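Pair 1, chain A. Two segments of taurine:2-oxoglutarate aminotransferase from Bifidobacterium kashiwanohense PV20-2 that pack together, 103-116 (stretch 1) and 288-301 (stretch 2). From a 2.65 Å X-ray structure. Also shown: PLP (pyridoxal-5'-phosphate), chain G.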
# COMPACT_ATOMS: atom_id res chain seq x y z
N ASP A 103 -17.78 -3.11 17.09
CA ASP A 103 -18.60 -3.89 18.02
C ASP A 103 -17.74 -4.85 18.83
O ASP A 103 -17.31 -5.89 18.29
CB ASP A 103 -19.67 -4.66 17.26
CG ASP A 103 -20.56 -5.48 18.17
OD1 ASP A 103 -21.58 -6.00 17.67
OD2 ASP A 103 -20.25 -5.61 19.38
N PRO A 104 -17.51 -4.58 20.12
CA PRO A 104 -16.52 -5.35 20.89
C PRO A 104 -16.99 -6.75 21.20
O PRO A 104 -16.15 -7.61 21.53
CB PRO A 104 -16.36 -4.56 22.20
CG PRO A 104 -17.01 -3.27 21.98
CD PRO A 104 -18.07 -3.48 20.92
N ASP A 105 -18.29 -7.02 21.08
CA ASP A 105 -18.80 -8.36 21.33
C ASP A 105 -18.67 -9.25 20.11
O ASP A 105 -18.76 -10.47 20.24
CB ASP A 105 -20.28 -8.32 21.78
CG ASP A 105 -20.49 -7.46 23.02
OD1 ASP A 105 -19.59 -7.45 23.90
OD2 ASP A 105 -21.54 -6.79 23.10
N PHE A 106 -18.46 -8.66 18.94
CA PHE A 106 -18.28 -9.42 17.72
C PHE A 106 -16.85 -9.40 17.17
O PHE A 106 -16.34 -10.45 16.77
CB PHE A 106 -19.26 -8.91 16.66
CG PHE A 106 -19.34 -9.79 15.48
CD1 PHE A 106 -19.96 -11.02 15.57
CD2 PHE A 106 -18.75 -9.42 14.29
CE1 PHE A 106 -20.03 -11.86 14.47
CE2 PHE A 106 -18.82 -10.26 13.19
CZ PHE A 106 -19.46 -11.48 13.29
N TYR A 107 -16.19 -8.24 17.12
CA TYR A 107 -14.87 -8.15 16.52
C TYR A 107 -13.78 -8.24 17.58
O TYR A 107 -14.03 -8.05 18.78
CB TYR A 107 -14.72 -6.85 15.71
CG TYR A 107 -15.76 -6.75 14.63
CD1 TYR A 107 -15.59 -7.39 13.40
CD2 TYR A 107 -16.96 -6.07 14.86
CE1 TYR A 107 -16.58 -7.33 12.42
CE2 TYR A 107 -17.94 -6.00 13.89
CZ TYR A 107 -17.75 -6.63 12.68
OH TYR A 107 -18.73 -6.55 11.73
N GLN A 108 -12.57 -8.53 17.13
CA GLN A 108 -11.47 -8.80 18.04
C GLN A 108 -10.19 -8.06 17.67
O GLN A 108 -9.61 -7.37 18.51
CB GLN A 108 -11.18 -10.31 18.09
CG GLN A 108 -10.38 -10.73 19.30
CD GLN A 108 -10.90 -10.10 20.58
OE1 GLN A 108 -12.03 -10.36 20.99
NE2 GLN A 108 -10.08 -9.27 21.21
N ARG A 109 -9.74 -8.17 16.43
CA ARG A 109 -8.43 -7.65 16.06
C ARG A 109 -8.55 -6.75 14.84
O ARG A 109 -9.57 -6.71 14.15
CB ARG A 109 -7.44 -8.80 15.81
CG ARG A 109 -7.38 -9.81 16.92
CD ARG A 109 -6.34 -10.91 16.64
NE ARG A 109 -6.12 -11.73 17.83
CZ ARG A 109 -5.30 -11.39 18.82
NH1 ARG A 109 -4.61 -10.26 18.74
NH2 ARG A 109 -5.17 -12.16 19.89
N VAL A 110 -7.48 -5.99 14.60
CA VAL A 110 -7.35 -5.14 13.42
C VAL A 110 -6.01 -5.44 12.73
O VAL A 110 -4.96 -5.51 13.39
CB VAL A 110 -7.45 -3.65 13.79
CG1 VAL A 110 -7.11 -2.79 12.60
CG2 VAL A 110 -8.85 -3.35 14.30
N PHE A 111 -6.05 -5.62 11.42
CA PHE A 111 -4.85 -5.83 10.62
C PHE A 111 -4.55 -4.56 9.84
O PHE A 111 -5.25 -4.25 8.87
CB PHE A 111 -5.00 -7.02 9.68
CG PHE A 111 -3.75 -7.31 8.90
CD1 PHE A 111 -2.64 -7.85 9.53
CD2 PHE A 111 -3.67 -6.98 7.56
CE1 PHE A 111 -1.48 -8.10 8.83
CE2 PHE A 111 -2.52 -7.22 6.86
CZ PHE A 111 -1.41 -7.78 7.50
N PHE A 112 -3.52 -3.82 10.26
CA PHE A 112 -3.26 -2.52 9.67
C PHE A 112 -2.48 -2.65 8.37
O PHE A 112 -1.52 -3.43 8.27
CB PHE A 112 -2.49 -1.63 10.66
CG PHE A 112 -3.34 -1.10 11.79
CD1 PHE A 112 -4.41 -0.25 11.53
CD2 PHE A 112 -3.08 -1.45 13.11
CE1 PHE A 112 -5.21 0.23 12.56
CE2 PHE A 112 -3.87 -0.98 14.15
CZ PHE A 112 -4.94 -0.14 13.87
N THR A 113 -2.87 -1.85 7.39
CA THR A 113 -2.25 -1.82 6.07
C THR A 113 -1.93 -0.38 5.72
O THR A 113 -2.04 0.51 6.56
CB THR A 113 -3.17 -2.42 5.02
OG1 THR A 113 -4.33 -1.58 4.91
CG2 THR A 113 -3.60 -3.83 5.42
N ASN A 114 -1.51 -0.14 4.49
CA ASN A 114 -1.16 1.20 4.06
C ASN A 114 -2.31 1.96 3.41
O ASN A 114 -2.22 3.19 3.28
CB ASN A 114 0.02 1.15 3.10
CG ASN A 114 1.31 0.91 3.82
OD1 ASN A 114 1.45 1.33 4.97
ND2 ASN A 114 2.25 0.20 3.19
N GLY A 115 -3.33 1.26 2.94
CA GLY A 115 -4.43 1.92 2.27
C GLY A 115 -5.58 0.96 2.07
O GLY A 115 -5.68 -0.06 2.75
N GLY A 116 -6.43 1.28 1.09
CA GLY A 116 -7.58 0.45 0.81
C GLY A 116 -7.30 -0.82 0.02
O GLY A 116 -7.79 -1.90 0.38
N VAL A 288 -2.05 10.64 6.93
CA VAL A 288 -0.96 9.66 6.85
C VAL A 288 -1.55 8.38 6.26
O VAL A 288 -2.65 7.97 6.68
CB VAL A 288 -0.33 9.37 8.22
CG1 VAL A 288 0.92 8.49 8.07
CG2 VAL A 288 -0.02 10.66 8.93
N PRO A 289 -0.88 7.72 5.31
CA PRO A 289 -1.43 6.49 4.72
C PRO A 289 -1.71 5.43 5.78
O PRO A 289 -0.82 5.02 6.52
CB PRO A 289 -0.31 6.04 3.77
CG PRO A 289 0.36 7.30 3.38
CD PRO A 289 0.33 8.18 4.61
N LEU A 290 -2.96 4.96 5.81
CA LEU A 290 -3.34 3.92 6.76
C LEU A 290 -4.60 3.24 6.26
O LEU A 290 -5.51 3.90 5.74
CB LEU A 290 -3.57 4.51 8.16
CG LEU A 290 -3.92 3.52 9.27
CD1 LEU A 290 -2.83 2.45 9.46
CD2 LEU A 290 -4.19 4.26 10.59
N GLY A 291 -4.63 1.93 6.39
CA GLY A 291 -5.80 1.15 6.07
C GLY A 291 -5.86 -0.05 7.00
O GLY A 291 -5.00 -0.17 7.88
N GLY A 292 -6.81 -0.96 6.80
CA GLY A 292 -6.83 -2.13 7.66
C GLY A 292 -8.00 -3.05 7.38
O GLY A 292 -8.85 -2.80 6.51
N VAL A 293 -8.00 -4.15 8.13
CA VAL A 293 -9.07 -5.15 8.14
C VAL A 293 -9.47 -5.36 9.59
O VAL A 293 -8.61 -5.66 10.43
CB VAL A 293 -8.64 -6.49 7.52
CG1 VAL A 293 -9.85 -7.37 7.27
CG2 VAL A 293 -7.84 -6.28 6.24
N VAL A 294 -10.74 -5.17 9.89
CA VAL A 294 -11.29 -5.54 11.19
C VAL A 294 -11.87 -6.94 11.07
O VAL A 294 -12.68 -7.21 10.17
CB VAL A 294 -12.36 -4.54 11.64
CG1 VAL A 294 -12.75 -4.82 13.07
CG2 VAL A 294 -11.86 -3.12 11.43
N VAL A 295 -11.44 -7.83 11.95
CA VAL A 295 -11.83 -9.23 11.83
C VAL A 295 -12.62 -9.63 13.07
O VAL A 295 -12.40 -9.14 14.17
CB VAL A 295 -10.60 -10.15 11.61
CG1 VAL A 295 -9.73 -9.62 10.48
CG2 VAL A 295 -9.78 -10.30 12.88
N SER A 296 -13.56 -10.54 12.86
CA SER A 296 -14.42 -11.10 13.89
C SER A 296 -13.61 -11.92 14.91
O SER A 296 -12.44 -12.29 14.69
CB SER A 296 -15.45 -12.01 13.24
OG SER A 296 -14.76 -13.12 12.68
N LYS A 297 -14.24 -12.21 16.05
CA LYS A 297 -13.62 -13.11 17.02
C LYS A 297 -13.34 -14.48 16.41
O LYS A 297 -12.26 -15.04 16.62
CB LYS A 297 -14.52 -13.28 18.25
CG LYS A 297 -14.33 -12.23 19.34
CD LYS A 297 -15.51 -12.21 20.33
CE LYS A 297 -15.77 -10.81 20.90
NZ LYS A 297 -14.66 -10.29 21.77
N ARG A 298 -14.28 -15.02 15.64
CA ARG A 298 -14.04 -16.32 15.01
C ARG A 298 -12.78 -16.27 14.16
O ARG A 298 -11.89 -17.12 14.28
CB ARG A 298 -15.24 -16.75 14.17
N ILE A 299 -12.67 -15.26 13.29
CA ILE A 299 -11.49 -15.13 12.44
C ILE A 299 -10.23 -14.92 13.28
O ILE A 299 -9.17 -15.49 13.00
CB ILE A 299 -11.69 -14.00 11.41
CG1 ILE A 299 -12.79 -14.40 10.40
CG2 ILE A 299 -10.38 -13.64 10.75
CD1 ILE A 299 -13.12 -13.32 9.37
N SER A 300 -10.32 -14.08 14.32
CA SER A 300 -9.17 -13.93 15.22
C SER A 300 -8.77 -15.27 15.81
O SER A 300 -7.57 -15.59 15.90
CB SER A 300 -9.49 -12.90 16.31
OG SER A 300 -8.51 -12.90 17.34
N ASP A 301 -9.76 -16.07 16.21
CA ASP A 301 -9.48 -17.41 16.75
C ASP A 301 -8.74 -18.26 15.74
O ASP A 301 -7.79 -18.96 16.09
CB ASP A 301 -10.78 -18.11 17.15
CG ASP A 301 -11.34 -17.63 18.49
OD1 ASP A 301 -10.64 -16.87 19.21
OD2 ASP A 301 -12.48 -18.02 18.81
N1 PLP G . -12.34 0.49 -1.89
C2 PLP G . -13.11 1.55 -2.16
C2A PLP G . -14.59 1.53 -1.84
C3 PLP G . -12.56 2.71 -2.76
O3 PLP G . -13.33 3.81 -3.06
C4 PLP G . -11.21 2.75 -3.06
C4A PLP G . -10.64 4.05 -3.71
O4A PLP G . -11.36 4.78 -4.39
C5 PLP G . -10.43 1.60 -2.75
C6 PLP G . -11.02 0.48 -2.15
C5A PLP G . -8.89 1.61 -3.06
O4P PLP G . -8.29 2.34 -2.04
P PLP G . -6.77 2.89 -2.20
O1P PLP G . -6.28 3.44 -0.93
O2P PLP G . -5.83 1.79 -2.48
O3P PLP G . -6.73 4.01 -3.46
O HOH W 1 0.58 2.46 7.21

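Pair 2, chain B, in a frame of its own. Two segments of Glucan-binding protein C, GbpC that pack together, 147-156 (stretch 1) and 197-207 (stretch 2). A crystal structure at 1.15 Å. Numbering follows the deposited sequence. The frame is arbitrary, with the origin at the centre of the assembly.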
# COMPACT_ATOMS: atom_id res chain seq x y z
N LYS B 147 -1.09 26.57 -5.00
CA LYS B 147 0.33 26.85 -5.20
C LYS B 147 0.89 25.66 -5.97
O LYS B 147 0.98 24.54 -5.43
CB LYS B 147 1.04 26.98 -3.85
CG LYS B 147 0.50 28.12 -3.00
CD LYS B 147 1.17 28.09 -1.61
CE LYS B 147 0.77 29.31 -0.82
NZ LYS B 147 1.69 29.57 0.33
N LYS B 148 1.33 25.90 -7.19
CA LYS B 148 1.98 24.81 -7.92
C LYS B 148 3.25 24.41 -7.17
O LYS B 148 3.99 25.26 -6.69
CB LYS B 148 2.31 25.32 -9.34
CG LYS B 148 2.90 24.23 -10.26
CD LYS B 148 3.08 24.77 -11.65
CE LYS B 148 3.98 23.89 -12.49
NZ LYS B 148 3.42 22.50 -12.73
N ILE B 149 3.50 23.11 -7.13
CA ILE B 149 4.66 22.56 -6.44
C ILE B 149 5.79 22.38 -7.43
O ILE B 149 5.60 21.76 -8.48
CB ILE B 149 4.27 21.25 -5.75
CG1 ILE B 149 3.32 21.57 -4.57
CG2 ILE B 149 5.51 20.52 -5.25
CD1 ILE B 149 2.57 20.34 -4.00
N SER B 150 6.97 22.91 -7.09
CA SER B 150 8.13 22.87 -7.98
C SER B 150 9.13 21.80 -7.61
O SER B 150 9.98 21.45 -8.45
CB SER B 150 8.86 24.21 -7.93
OG SER B 150 9.42 24.40 -6.62
N LYS B 151 9.07 21.28 -6.40
CA LYS B 151 10.11 20.43 -5.86
C LYS B 151 9.55 19.80 -4.61
O LYS B 151 8.69 20.41 -3.94
CB LYS B 151 11.35 21.33 -5.52
CG LYS B 151 12.50 20.64 -4.86
CD LYS B 151 13.70 21.57 -4.78
CE LYS B 151 13.54 22.74 -3.86
NZ LYS B 151 14.85 23.51 -3.78
N VAL B 152 10.04 18.63 -4.26
CA VAL B 152 9.68 17.95 -3.03
C VAL B 152 10.98 17.49 -2.39
O VAL B 152 11.84 16.95 -3.08
CB VAL B 152 8.76 16.71 -3.28
CG1 VAL B 152 8.26 16.12 -1.98
CG2 VAL B 152 7.56 17.11 -4.19
N LYS B 153 11.09 17.64 -1.07
CA LYS B 153 12.19 17.02 -0.34
C LYS B 153 11.61 15.99 0.62
O LYS B 153 10.66 16.31 1.34
CB LYS B 153 13.04 18.05 0.42
CG LYS B 153 14.22 17.42 1.15
CD LYS B 153 15.26 18.45 1.59
CE LYS B 153 14.80 19.40 2.63
NZ LYS B 153 16.02 20.14 3.14
N ILE B 154 12.17 14.79 0.60
CA ILE B 154 11.78 13.77 1.56
C ILE B 154 13.03 13.29 2.26
O ILE B 154 13.98 12.82 1.62
CB ILE B 154 11.00 12.60 0.92
CG1 ILE B 154 9.84 13.14 0.08
CG2 ILE B 154 10.52 11.65 2.04
CD1 ILE B 154 8.97 12.05 -0.56
N ASN B 155 13.02 13.38 3.60
CA ASN B 155 14.07 12.79 4.41
C ASN B 155 13.60 11.45 4.91
O ASN B 155 12.43 11.29 5.28
CB ASN B 155 14.36 13.71 5.61
CG ASN B 155 14.99 15.01 5.19
OD1 ASN B 155 15.53 15.13 4.09
ND2 ASN B 155 14.84 16.03 6.02
N TYR B 156 14.51 10.47 4.93
CA TYR B 156 14.22 9.12 5.40
C TYR B 156 15.32 8.71 6.37
O TYR B 156 16.52 8.91 6.09
CB TYR B 156 14.26 8.09 4.24
CG TYR B 156 13.35 8.40 3.08
CD1 TYR B 156 13.76 9.18 2.00
CD2 TYR B 156 12.11 7.80 3.00
CE1 TYR B 156 12.97 9.37 0.87
CE2 TYR B 156 11.28 7.99 1.87
CZ TYR B 156 11.72 8.74 0.80
OH TYR B 156 10.89 8.91 -0.27
N VAL B 197 11.00 3.22 9.60
CA VAL B 197 11.55 4.34 8.82
C VAL B 197 10.79 5.61 9.23
O VAL B 197 9.56 5.67 9.10
CB VAL B 197 11.39 4.10 7.30
CG1 VAL B 197 11.89 5.32 6.50
CG2 VAL B 197 12.16 2.87 6.85
N THR B 198 11.53 6.62 9.67
CA THR B 198 10.95 7.93 9.89
C THR B 198 11.15 8.78 8.63
O THR B 198 12.24 8.80 8.04
CB THR B 198 11.63 8.61 11.10
OG1 THR B 198 11.38 7.84 12.27
CG2 THR B 198 11.11 10.03 11.31
N MET B 199 10.09 9.46 8.24
CA MET B 199 10.11 10.28 7.05
C MET B 199 9.56 11.66 7.36
O MET B 199 8.71 11.84 8.24
CB MET B 199 9.41 9.66 5.90
CG MET B 199 8.24 8.93 5.97
SD MET B 199 7.98 7.95 4.36
CE MET B 199 7.75 9.30 3.21
N GLN B 200 9.99 12.62 6.52
CA GLN B 200 9.40 13.95 6.56
C GLN B 200 9.38 14.49 5.14
O GLN B 200 10.41 14.43 4.45
CB GLN B 200 10.17 14.90 7.49
CG GLN B 200 9.47 16.22 7.61
CD GLN B 200 10.15 17.18 8.61
OE1 GLN B 200 11.30 16.97 9.02
NE2 GLN B 200 9.44 18.23 8.98
N ILE B 201 8.24 15.03 4.71
CA ILE B 201 8.05 15.55 3.35
C ILE B 201 7.90 17.06 3.41
O ILE B 201 7.13 17.58 4.23
CB ILE B 201 6.77 14.94 2.75
CG1 ILE B 201 6.84 13.41 2.71
CG2 ILE B 201 6.54 15.52 1.34
CD1 ILE B 201 5.48 12.74 2.39
N ILE B 202 8.62 17.75 2.53
CA ILE B 202 8.49 19.20 2.41
C ILE B 202 8.17 19.50 0.94
O ILE B 202 8.86 19.00 0.03
CB ILE B 202 9.79 19.92 2.82
CG1 ILE B 202 10.12 19.67 4.30
CG2 ILE B 202 9.64 21.42 2.59
CD1 ILE B 202 11.43 20.22 4.72
N PHE B 203 7.12 20.28 0.72
CA PHE B 203 6.75 20.73 -0.62
C PHE B 203 7.25 22.16 -0.81
O PHE B 203 7.19 22.96 0.11
CB PHE B 203 5.22 20.71 -0.78
CG PHE B 203 4.61 19.34 -0.55
CD1 PHE B 203 4.73 18.33 -1.53
CD2 PHE B 203 3.93 19.04 0.62
CE1 PHE B 203 4.14 17.09 -1.35
CE2 PHE B 203 3.32 17.81 0.78
CZ PHE B 203 3.42 16.83 -0.19
N TYR B 204 7.65 22.50 -2.04
CA TYR B 204 8.15 23.84 -2.33
C TYR B 204 7.30 24.48 -3.43
O TYR B 204 6.85 23.80 -4.36
CB TYR B 204 9.62 23.81 -2.85
CG TYR B 204 10.58 23.25 -1.84
CD1 TYR B 204 10.71 21.89 -1.63
CD2 TYR B 204 11.42 24.11 -1.12
CE1 TYR B 204 11.61 21.39 -0.70
CE2 TYR B 204 12.35 23.60 -0.22
CZ TYR B 204 12.43 22.24 -0.01
OH TYR B 204 13.34 21.70 0.86
N ASP B 205 7.09 25.80 -3.29
CA ASP B 205 6.36 26.57 -4.27
C ASP B 205 7.25 26.97 -5.45
O ASP B 205 8.43 26.61 -5.53
CB ASP B 205 5.66 27.75 -3.61
CG ASP B 205 6.59 28.83 -3.10
OD1 ASP B 205 7.77 28.93 -3.52
OD2 ASP B 205 6.16 29.63 -2.23
N GLU B 206 6.68 27.72 -6.40
CA GLU B 206 7.42 28.01 -7.63
C GLU B 206 8.56 28.97 -7.39
O GLU B 206 9.50 29.03 -8.19
CB GLU B 206 6.50 28.47 -8.76
CG GLU B 206 5.58 27.31 -9.30
CD GLU B 206 6.36 26.14 -9.96
OE1 GLU B 206 7.34 26.39 -10.69
OE2 GLU B 206 5.98 24.97 -9.77
N ASN B 207 8.52 29.70 -6.29
CA ASN B 207 9.64 30.57 -5.94
C ASN B 207 10.69 29.86 -5.11
O ASN B 207 11.69 30.47 -4.72
CB ASN B 207 9.12 31.82 -5.22
CG ASN B 207 8.33 32.76 -6.15
OD1 ASN B 207 8.41 32.65 -7.39
ND2 ASN B 207 7.55 33.65 -5.58
O HOH W 2 3.62 30.38 -1.90
O HOH W 3 3.81 27.95 -6.34
O HOH W 4 15.69 21.62 -1.20
O HOH W 5 13.61 15.57 8.63

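Pairs 1 and 2 share an antiparallel two-stranded arrangement that superposes with an RMSD of 0.8 Å over 14 central residues. The strands run at 162° in pair 1 and 167° in pair 2, and the two contacts bury similar areas, 1007 and 991 Å². The common register is fixed by backbone hydrogen bonds: Phe A111 N to Val A293 O (2.7 Å) and Val A293 N to Phe A111 O (2.8 Å) in pair 1 match Lys B153 N to Ile B202 O and Ile B202 N to Lys B153 O, both 2.8 Å, in pair 2. Further along, Gln A108 N donates to Val A295 O (3.0 Å) as Ser B150 N does to Tyr B204 O (2.9 Å).

On the face carrying Val A110, Phe A112 and Val A294, the fit is closest at Val A110 and Val B152, whose side-chain centres lie 0.6 Å apart. Their cross-strand neighbours differ. Val A110 CG2 meets Val A294 CG2 at 4.2 Å, whereas Val B152 CG2 lies 4.1 Å from CD1 of the larger Phe B203. Tyr A107 and Ile B149 reverse this distribution of bulk: the ring atom Tyr A107 CD1 rests 3.8 Å from Val A294 CG1, while Ile B149 CD1 reaches Phe B203 CD1 at 3.8 Å. An aromatic ring therefore fills the contact from the first strand in pair 1 and from the second in pair 2. At the next matched pair, Phe A112 sits across from Gly A292, where an ideal CB would be tight against Phe A111 O (3.0 Å); Ile B154 instead packs its CG1 on Ile B201 CG1 at 4.0 Å.

The other face diverges more. Phe A111 and Lys B153 place their side-chain centres 0.6 Å apart despite their different chemistry, the first beside Val A293 (CB to CB, 4.3 Å), the second with CE 4.0 Å from Ile B202 CD1. Arg A109 matches Lys B151. Its NE makes a weak hydrogen bond to Ser A300 OG (2.7 Å), and its CB lies 4.0 Å from Val A295 CG2; Lys B151 instead lays CE over the face of the Tyr B204 ring, 3.6 Å from the centroid, adding a cation-pi contact from NZ at 4.5 Å.

Gln A108 and Ser B150 both point toward the partner stretch. Gln A108 OE1 accepts from Lys A297 NZ at 2.7 Å, while the shorter Ser B150 donates from OG to the backbone Asp B205 O, also at 2.7 Å.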